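PDB 4R0M: McyG protein from Microcystis aeruginosa PCC 7806, which probably activates phenylpropanoid-type starter substrates as acyl-adenylates for microcystin synthesis and binds phenylalanyl-adenylate in its adenylation domain. Local coordinates for residues E439-E453 with A468-L482. Sequence-based numbering, arbitrary orientation.
Sequences EIIINGVNYFAHELE and AAFAVFDQSRETDLL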
ATOM      1  N   GLU A 439     -14.546 -14.435  -1.538  1.00 56.20           N
ATOM      2  CA  GLU A 439     -15.855 -14.313  -0.904  1.00 56.77           C
ATOM      3  C   GLU A 439     -16.062 -15.396   0.146  1.00 55.75           C
ATOM      4  O   GLU A 439     -15.599 -16.527  -0.013  1.00 55.91           O
ATOM      5  CB  GLU A 439     -16.962 -14.402  -1.954  1.00 57.92           C
ATOM      6  CG  GLU A 439     -17.004 -13.231  -2.921  1.00 59.87           C
ATOM      7  CD  GLU A 439     -17.666 -13.589  -4.236  1.00 61.33           C
ATOM      8  OE1 GLU A 439     -18.598 -12.868  -4.647  1.00 62.00           O
ATOM      9  OE2 GLU A 439     -17.254 -14.593  -4.859  1.00 62.95           O
ATOM     10  N   ILE A 440     -16.755 -15.036   1.222  1.00 54.09           N
ATOM     11  CA  ILE A 440     -17.118 -15.989   2.261  1.00 53.40           C
ATOM     12  C   ILE A 440     -18.625 -16.235   2.188  1.00 54.47           C
ATOM     13  O   ILE A 440     -19.424 -15.487   2.757  1.00 53.95           O
ATOM     14  CB  ILE A 440     -16.673 -15.515   3.665  1.00 52.30           C
ATOM     15  CG1 ILE A 440     -15.166 -15.228   3.675  1.00 51.11           C
ATOM     16  CG2 ILE A 440     -17.031 -16.554   4.722  1.00 52.39           C
ATOM     17  CD1 ILE A 440     -14.669 -14.485   4.898  1.00 49.85           C
ATOM     18  N   ILE A 441     -18.998 -17.280   1.452  1.00 55.69           N
ATOM     19  CA  ILE A 441     -20.399 -17.648   1.260  1.00 56.80           C
ATOM     20  C   ILE A 441     -20.689 -18.976   1.955  1.00 57.90           C
ATOM     21  O   ILE A 441     -20.080 -20.004   1.642  1.00 58.22           O
ATOM     22  CB  ILE A 441     -20.775 -17.733  -0.239  1.00 56.61           C
ATOM     23  CG1 ILE A 441     -20.450 -16.413  -0.951  1.00 56.45           C
ATOM     24  CG2 ILE A 441     -22.250 -18.085  -0.401  1.00 56.41           C
ATOM     25  CD1 ILE A 441     -20.451 -16.494  -2.465  1.00 56.38           C
ATOM     26  N   ILE A 442     -21.611 -18.939   2.912  1.00 58.62           N
ATOM     27  CA  ILE A 442     -21.999 -20.123   3.674  1.00 59.05           C
ATOM     28  C   ILE A 442     -23.524 -20.246   3.680  1.00 60.44           C
ATOM     29  O   ILE A 442     -24.222 -19.387   4.228  1.00 60.90           O
ATOM     30  CB  ILE A 442     -21.425 -20.081   5.109  1.00 58.48           C
ATOM     31  CG1 ILE A 442     -19.896 -20.101   5.066  1.00 58.09           C
ATOM     32  CG2 ILE A 442     -21.923 -21.264   5.925  1.00 58.20           C
ATOM     33  CD1 ILE A 442     -19.232 -19.357   6.201  1.00 57.90           C
ATOM     34  N   ASN A 443     -24.021 -21.317   3.058  1.00 61.23           N
ATOM     35  CA  ASN A 443     -25.457 -21.536   2.833  1.00 61.42           C
ATOM     36  C   ASN A 443     -26.122 -20.440   1.994  1.00 60.97           C
ATOM     37  O   ASN A 443     -27.268 -20.056   2.247  1.00 61.91           O
ATOM     38  CB  ASN A 443     -26.206 -21.739   4.158  1.00 63.23           C
ATOM     39  CG  ASN A 443     -26.182 -23.178   4.628  1.00 64.76           C
ATOM     40  OD1 ASN A 443     -26.738 -24.067   3.980  1.00 65.09           O
ATOM     41  ND2 ASN A 443     -25.546 -23.414   5.767  1.00 65.39           N
ATOM     42  N   GLY A 444     -25.395 -19.945   0.995  1.00 59.08           N
ATOM     43  CA  GLY A 444     -25.897 -18.890   0.117  1.00 57.49           C
ATOM     44  C   GLY A 444     -25.860 -17.500   0.730  1.00 56.75           C
ATOM     45  O   GLY A 444     -26.155 -16.515   0.051  1.00 56.86           O
ATOM     46  N   VAL A 445     -25.495 -17.424   2.011  1.00 55.52           N
ATOM     47  CA  VAL A 445     -25.436 -16.159   2.747  1.00 54.94           C
ATOM     48  C   VAL A 445     -24.045 -15.527   2.638  1.00 53.88           C
ATOM     49  O   VAL A 445     -23.039 -16.160   2.969  1.00 53.69           O
ATOM     50  CB  VAL A 445     -25.812 -16.348   4.239  1.00 55.39           C
ATOM     51  CG1 VAL A 445     -25.804 -15.015   4.978  1.00 54.89           C
ATOM     52  CG2 VAL A 445     -27.172 -17.019   4.374  1.00 55.16           C
ATOM     53  N   ASN A 446     -24.003 -14.281   2.171  1.00 52.83           N
ATOM     54  CA  ASN A 446     -22.753 -13.529   2.055  1.00 51.25           C
ATOM     55  C   ASN A 446     -22.218 -13.054   3.401  1.00 49.56           C
ATOM     56  O   ASN A 446     -22.935 -12.423   4.181  1.00 49.21           O
ATOM     57  CB  ASN A 446     -22.932 -12.324   1.125  1.00 52.15           C
ATOM     58  CG  ASN A 446     -23.010 -12.717  -0.337  1.00 53.51           C
ATOM     59  OD1 ASN A 446     -22.242 -13.553  -0.815  1.00 54.85           O
ATOM     60  ND2 ASN A 446     -23.935 -12.097  -1.062  1.00 53.96           N
ATOM     61  N   TYR A 447     -20.953 -13.368   3.665  1.00 47.77           N
ATOM     62  CA  TYR A 447     -20.240 -12.847   4.828  1.00 46.68           C
ATOM     63  C   TYR A 447     -19.019 -12.058   4.365  1.00 45.46           C
ATOM     64  O   TYR A 447     -18.482 -12.308   3.282  1.00 45.27           O
ATOM     65  CB  TYR A 447     -19.835 -13.976   5.780  1.00 47.21           C
ATOM     66  CG  TYR A 447     -21.008 -14.654   6.454  1.00 48.05           C
ATOM     67  CD1 TYR A 447     -21.509 -14.182   7.668  1.00 48.22           C
ATOM     68  CD2 TYR A 447     -21.623 -15.766   5.874  1.00 48.03           C
ATOM     69  CE1 TYR A 447     -22.587 -14.798   8.287  1.00 47.82           C
ATOM     70  CE2 TYR A 447     -22.700 -16.387   6.484  1.00 47.93           C
ATOM     71  CZ  TYR A 447     -23.176 -15.899   7.690  1.00 48.05           C
ATOM     72  OH  TYR A 447     -24.244 -16.515   8.298  1.00 48.52           O
ATOM     73  N   PHE A 448     -18.586 -11.105   5.186  1.00 43.65           N
ATOM     74  CA  PHE A 448     -17.522 -10.186   4.790  1.00 42.61           C
ATOM     75  C   PHE A 448     -16.348 -10.221   5.760  1.00 41.63           C
ATOM     76  O   PHE A 448     -16.507  -9.986   6.960  1.00 41.33           O
ATOM     77  CB  PHE A 448     -18.078  -8.769   4.609  1.00 41.96           C
ATOM     78  CG  PHE A 448     -19.269  -8.706   3.693  1.00 41.74           C
ATOM     79  CD1 PHE A 448     -19.103  -8.667   2.312  1.00 41.74           C
ATOM     80  CD2 PHE A 448     -20.563  -8.712   4.211  1.00 41.73           C
ATOM     81  CE1 PHE A 448     -20.201  -8.623   1.465  1.00 41.76           C
ATOM     82  CE2 PHE A 448     -21.663  -8.664   3.370  1.00 41.74           C
ATOM     83  CZ  PHE A 448     -21.483  -8.622   1.995  1.00 41.76           C
ATOM     84  N   ALA A 449     -15.172 -10.521   5.212  1.00 41.55           N
ATOM     85  CA  ALA A 449     -13.961 -10.791   5.988  1.00 41.45           C
ATOM     86  C   ALA A 449     -13.578  -9.694   6.982  1.00 41.61           C
ATOM     87  O   ALA A 449     -13.202  -9.993   8.120  1.00 41.09           O
ATOM     88  CB  ALA A 449     -12.798 -11.091   5.053  1.00 41.03           C
ATOM     89  N   HIS A 450     -13.683  -8.434   6.555  1.00 42.13           N
ATOM     90  CA  HIS A 450     -13.287  -7.296   7.389  1.00 42.33           C
ATOM     91  C   HIS A 450     -14.093  -7.182   8.657  1.00 42.00           C
ATOM     92  O   HIS A 450     -13.533  -6.900   9.718  1.00 41.78           O
ATOM     93  CB  HIS A 450     -13.308  -5.990   6.593  1.00 43.30           C
ATOM     94  CG  HIS A 450     -14.690  -5.409   6.392  1.00 44.05           C
ATOM     95  ND1 HIS A 450     -15.539  -5.864   5.449  1.00 44.48           N
ATOM     96  CD2 HIS A 450     -15.352  -4.370   7.048  1.00 43.76           C
ATOM     97  CE1 HIS A 450     -16.686  -5.159   5.501  1.00 44.29           C
ATOM     98  NE2 HIS A 450     -16.569  -4.245   6.480  1.00 44.74           N
ATOM     99  N   GLU A 451     -15.404  -7.412   8.560  1.00 42.14           N
ATOM    100  CA  GLU A 451     -16.291  -7.423   9.728  1.00 42.35           C
ATOM    101  C   GLU A 451     -15.852  -8.491  10.718  1.00 41.49           C
ATOM    102  O   GLU A 451     -15.685  -8.216  11.910  1.00 41.14           O
ATOM    103  CB  GLU A 451     -17.735  -7.703   9.313  1.00 44.50           C
ATOM    104  CG  GLU A 451     -18.491  -6.521   8.735  1.00 46.77           C
ATOM    105  CD  GLU A 451     -19.931  -6.875   8.414  1.00 48.63           C
ATOM    106  OE1 GLU A 451     -20.661  -7.316   9.330  1.00 49.53           O
ATOM    107  OE2 GLU A 451     -20.334  -6.719   7.243  1.00 50.79           O
ATOM    108  N   LEU A 452     -15.665  -9.709  10.209  1.00 40.52           N
ATOM    109  CA  LEU A 452     -15.197 -10.834  11.013  1.00 39.71           C
ATOM    110  C   LEU A 452     -13.877 -10.498  11.689  1.00 39.18           C
ATOM    111  O   LEU A 452     -13.747 -10.637  12.905  1.00 38.46           O
ATOM    112  CB  LEU A 452     -15.058 -12.091  10.150  1.00 39.51           C
ATOM    113  CG  LEU A 452     -16.355 -12.713   9.621  1.00 39.87           C
ATOM    114  CD1 LEU A 452     -16.094 -13.520   8.357  1.00 39.54           C
ATOM    115  CD2 LEU A 452     -17.036 -13.566  10.686  1.00 39.86           C
ATOM    116  N   GLU A 453     -12.918 -10.026  10.892  1.00 39.63           N
ATOM    117  CA  GLU A 453     -11.597  -9.635  11.385  1.00 39.83           C
ATOM    118  C   GLU A 453     -11.660  -8.537  12.445  1.00 39.73           C
ATOM    119  O   GLU A 453     -10.980  -8.628  13.466  1.00 40.30           O
ATOM    120  CB  GLU A 453     -10.691  -9.216  10.225  1.00 40.37           C
ATOM    121  CG  GLU A 453     -10.137 -10.387   9.426  1.00 40.39           C
ATOM    122  CD  GLU A 453      -9.864 -10.047   7.973  1.00 40.13           C
ATOM    123  OE1 GLU A 453      -9.634  -8.860   7.655  1.00 40.36           O
ATOM    124  OE2 GLU A 453      -9.878 -10.977   7.142  1.00 40.34           O
ATOM    125  N   ALA A 468      -6.860 -12.727   9.849  1.00 37.50           N
ATOM    126  CA  ALA A 468      -7.464 -13.002   8.547  1.00 37.82           C
ATOM    127  C   ALA A 468      -8.650 -13.957   8.662  1.00 38.13           C
ATOM    128  O   ALA A 468      -8.654 -14.865   9.496  1.00 37.79           O
ATOM    129  CB  ALA A 468      -6.428 -13.562   7.585  1.00 38.04           C
ATOM    130  N   ALA A 469      -9.654 -13.736   7.819  1.00 37.94           N
ATOM    131  CA  ALA A 469     -10.808 -14.616   7.737  1.00 38.09           C
ATOM    132  C   ALA A 469     -11.078 -14.979   6.280  1.00 38.94           C
ATOM    133  O   ALA A 469     -11.246 -14.100   5.430  1.00 39.30           O
ATOM    134  CB  ALA A 469     -12.026 -13.954   8.365  1.00 38.35           C
ATOM    135  N   PHE A 470     -11.105 -16.278   5.995  1.00 39.16           N
ATOM    136  CA  PHE A 470     -11.357 -16.775   4.641  1.00 39.96           C
ATOM    137  C   PHE A 470     -12.097 -18.110   4.666  1.00 41.06           C
ATOM    138  O   PHE A 470     -12.113 -18.800   5.689  1.00 41.19           O
ATOM    139  CB  PHE A 470     -10.048 -16.897   3.846  1.00 39.03           C
ATOM    140  CG  PHE A 470      -9.028 -17.800   4.483  1.00 38.35           C
ATOM    141  CD1 PHE A 470      -8.125 -17.302   5.417  1.00 37.91           C
ATOM    142  CD2 PHE A 470      -8.966 -19.149   4.147  1.00 37.88           C
ATOM    143  CE1 PHE A 470      -7.184 -18.132   6.007  1.00 37.84           C
ATOM    144  CE2 PHE A 470      -8.028 -19.984   4.734  1.00 37.87           C
ATOM    145  CZ  PHE A 470      -7.133 -19.474   5.662  1.00 37.87           C
ATOM    146  N   ALA A 471     -12.698 -18.465   3.534  1.00 43.35           N
ATOM    147  CA  ALA A 471     -13.488 -19.688   3.419  1.00 45.97           C
ATOM    148  C   ALA A 471     -12.908 -20.674   2.405  1.00 47.89           C
ATOM    149  O   ALA A 471     -12.601 -20.301   1.269  1.00 48.38           O
ATOM    150  CB  ALA A 471     -14.931 -19.352   3.068  1.00 46.00           C
ATOM    151  N   VAL A 472     -12.757 -21.930   2.828  1.00 49.26           N
ATOM    152  CA  VAL A 472     -12.379 -23.018   1.921  1.00 50.65           C
ATOM    153  C   VAL A 472     -13.521 -24.028   1.802  1.00 52.20           C
ATOM    154  O   VAL A 472     -14.350 -24.152   2.708  1.00 52.75           O
ATOM    155  CB  VAL A 472     -11.068 -23.736   2.339  1.00 50.44           C
ATOM    156  CG1 VAL A 472      -9.976 -22.732   2.689  1.00 50.58           C
ATOM    157  CG2 VAL A 472     -11.297 -24.707   3.491  1.00 50.25           C
ATOM    158  N   PHE A 473     -13.565 -24.739   0.679  1.00 54.10           N
ATOM    159  CA  PHE A 473     -14.544 -25.801   0.483  1.00 56.22           C
ATOM    160  C   PHE A 473     -13.954 -27.150   0.888  1.00 57.26           C
ATOM    161  O   PHE A 473     -12.928 -27.576   0.353  1.00 57.26           O
ATOM    162  CB  PHE A 473     -15.027 -25.829  -0.970  1.00 56.73           C
ATOM    163  CG  PHE A 473     -16.139 -26.809  -1.222  1.00 58.17           C
ATOM    164  CD1 PHE A 473     -17.429 -26.555  -0.763  1.00 58.63           C
ATOM    165  CD2 PHE A 473     -15.900 -27.983  -1.930  1.00 58.78           C
ATOM    166  CE1 PHE A 473     -18.458 -27.457  -1.000  1.00 59.47           C
ATOM    167  CE2 PHE A 473     -16.925 -28.887  -2.172  1.00 59.32           C
ATOM    168  CZ  PHE A 473     -18.205 -28.624  -1.705  1.00 59.35           C
ATOM    169  N   ASP A 474     -14.601 -27.808   1.847  1.00 58.46           N
ATOM    170  CA  ASP A 474     -14.176 -29.130   2.295  1.00 60.86           C
ATOM    171  C   ASP A 474     -14.810 -30.203   1.415  1.00 61.84           C
ATOM    172  O   ASP A 474     -16.034 -30.346   1.379  1.00 61.63           O
ATOM    173  CB  ASP A 474     -14.537 -29.349   3.769  1.00 61.46           C
ATOM    174  CG  ASP A 474     -14.004 -30.664   4.322  1.00 62.52           C
ATOM    175  OD1 ASP A 474     -12.985 -31.176   3.808  1.00 63.19           O
ATOM    176  OD2 ASP A 474     -14.607 -31.183   5.284  1.00 62.98           O
ATOM    177  N   GLN A 475     -13.963 -30.943   0.705  1.00 63.49           N
ATOM    178  CA  GLN A 475     -14.410 -31.962  -0.245  1.00 64.36           C
ATOM    179  C   GLN A 475     -15.004 -33.188   0.452  1.00 63.10           C
ATOM    180  O   GLN A 475     -16.037 -33.708   0.025  1.00 63.51           O
ATOM    181  CB  GLN A 475     -13.256 -32.362  -1.179  1.00 66.40           C
ATOM    182  CG  GLN A 475     -13.624 -33.336  -2.295  1.00 68.48           C
ATOM    183  CD  GLN A 475     -14.604 -32.764  -3.310  1.00 69.81           C
ATOM    184  OE1 GLN A 475     -14.764 -31.547  -3.432  1.00 70.56           O
ATOM    185  NE2 GLN A 475     -15.263 -33.649  -4.051  1.00 70.49           N
ATOM    186  N   SER A 476     -14.349 -33.629   1.525  1.00 62.08           N
ATOM    187  CA  SER A 476     -14.770 -34.807   2.288  1.00 61.29           C
ATOM    188  C   SER A 476     -16.202 -34.700   2.810  1.00 60.90           C
ATOM    189  O   SER A 476     -16.984 -35.643   2.684  1.00 61.89           O
ATOM    190  CB  SER A 476     -13.813 -35.059   3.457  1.00 61.29           C
ATOM    191  OG  SER A 476     -12.474 -35.170   3.008  1.00 61.80           O
ATOM    192  N   ARG A 477     -16.535 -33.547   3.387  1.00 59.11           N
ATOM    193  CA  ARG A 477     -17.847 -33.329   3.999  1.00 58.17           C
ATOM    194  C   ARG A 477     -18.786 -32.485   3.133  1.00 58.26           C
ATOM    195  O   ARG A 477     -19.913 -32.186   3.540  1.00 58.00           O
ATOM    196  CB  ARG A 477     -17.688 -32.705   5.389  1.00 56.85           C
ATOM    197  CG  ARG A 477     -17.068 -33.639   6.415  1.00 55.42           C
ATOM    198  CD  ARG A 477     -16.810 -32.930   7.733  1.00 54.76           C
ATOM    199  NE  ARG A 477     -15.731 -31.948   7.627  1.00 53.62           N
ATOM    200  CZ  ARG A 477     -15.280 -31.211   8.639  1.00 52.57           C
ATOM    201  NH1 ARG A 477     -15.808 -31.336   9.850  1.00 51.58           N
ATOM    202  NH2 ARG A 477     -14.296 -30.346   8.439  1.00 52.54           N
ATOM    203  N   GLU A 478     -18.309 -32.110   1.945  1.00 59.09           N
ATOM    204  CA  GLU A 478     -19.090 -31.358   0.948  1.00 59.92           C
ATOM    205  C   GLU A 478     -19.702 -30.058   1.489  1.00 58.87           C
ATOM    206  O   GLU A 478     -20.848 -29.721   1.177  1.00 60.00           O
ATOM    207  CB  GLU A 478     -20.169 -32.250   0.306  1.00 61.34           C
ATOM    208  CG  GLU A 478     -19.648 -33.522  -0.358  1.00 63.73           C
ATOM    209  CD  GLU A 478     -19.194 -33.316  -1.796  1.00 65.55           C
ATOM    210  OE1 GLU A 478     -18.325 -32.451  -2.047  1.00 66.79           O
ATOM    211  OE2 GLU A 478     -19.701 -34.040  -2.681  1.00 65.18           O
ATOM    212  N   THR A 479     -18.929 -29.332   2.295  1.00 57.03           N
ATOM    213  CA  THR A 479     -19.401 -28.086   2.906  1.00 55.74           C
ATOM    214  C   THR A 479     -18.304 -27.016   3.035  1.00 54.72           C
ATOM    215  O   THR A 479     -17.111 -27.326   3.004  1.00 53.71           O
ATOM    216  CB  THR A 479     -20.082 -28.340   4.275  1.00 55.74           C
ATOM    217  OG1 THR A 479     -20.709 -27.134   4.733  1.00 55.89           O
ATOM    218  CG2 THR A 479     -19.075 -28.828   5.323  1.00 55.22           C
ATOM    219  N   ASP A 480     -18.726 -25.761   3.175  1.00 53.62           N
ATOM    220  CA  ASP A 480     -17.804 -24.630   3.293  1.00 52.25           C
ATOM    221  C   ASP A 480     -17.384 -24.365   4.736  1.00 50.79           C
ATOM    222  O   ASP A 480     -18.221 -24.304   5.638  1.00 51.01           O
ATOM    223  CB  ASP A 480     -18.420 -23.372   2.679  1.00 52.31           C
ATOM    224  CG  ASP A 480     -18.394 -23.393   1.164  1.00 53.58           C
ATOM    225  OD1 ASP A 480     -17.292 -23.525   0.586  1.00 54.79           O
ATOM    226  OD2 ASP A 480     -19.475 -23.270   0.549  1.00 53.73           O
ATOM    227  N   LEU A 481     -16.079 -24.209   4.940  1.00 48.38           N
ATOM    228  CA  LEU A 481     -15.528 -23.942   6.264  1.00 46.90           C
ATOM    229  C   LEU A 481     -14.987 -22.517   6.362  1.00 46.07           C
ATOM    230  O   LEU A 481     -14.364 -22.013   5.423  1.00 45.86           O
ATOM    231  CB  LEU A 481     -14.416 -24.944   6.606  1.00 47.04           C
ATOM    232  CG  LEU A 481     -14.655 -26.458   6.501  1.00 47.06           C
ATOM    233  CD1 LEU A 481     -13.355 -27.210   6.747  1.00 46.47           C
ATOM    234  CD2 LEU A 481     -15.738 -26.944   7.454  1.00 46.89           C
ATOM    235  N   LEU A 482     -15.241 -21.873   7.498  1.00 43.55           N
ATOM    236  CA  LEU A 482     -14.653 -20.577   7.804  1.00 41.40           C
ATOM    237  C   LEU A 482     -13.368 -20.792   8.588  1.00 40.39           C
ATOM    238  O   LEU A 482     -13.371 -21.449   9.632  1.00 40.51           O
ATOM    239  CB  LEU A 482     -15.627 -19.707   8.606  1.00 41.00           C
ATOM    240  CG  LEU A 482     -15.085 -18.417   9.237  1.00 40.70           C
ATOM    241  CD1 LEU A 482     -14.755 -17.370   8.179  1.00 40.22           C
ATOM    242  CD2 LEU A 482     -16.068 -17.860  10.256  1.00 40.54           C
TER
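The carboxylate of E453 is the flat group that bridges to A469: its OE2 takes the backbone N-H of A469 through the anti lone pair, on the side away from OE1, at 2.8 Å from A469 N and with an N-H...O angle of 144°, somewhat bent. An extended chain beyond CG carries the group there, CG lying anti to the carbonyl carbon (chi1 -77°). K536 makes a long, weak ion pair with the same oxygen. The D480 carboxylate brings OD2 to 3.5 Å from I441 O, two acceptors without a hydrogen bond. Helix 449-457 and the hairpin 440-442/445-447, closed by a type I' turn, pack on the hairpin 468-474/479-486; this is consistent with the small C-terminal subdomain of ANL adenylation enzymes. Strands 440-442 and 468-474 cross at 52°; their axes come no closer than 6.9 Å and no backbone hydrogen bond joins them, so they do not pair as sheet neighbours. Apolar side chains make most remaining contacts: I440 CD1 sits against the backbone carbonyl oxygen A469 O (3.5 Å), and its CG2, anti to the backbone N, against A471 CB (3.9 Å). L452 CB meets A469 CB at 4.0 Å, while its CD1 touches L482 CD1 at 4.1 Å. V507 and F511 of helix 498-511 also pack against L452.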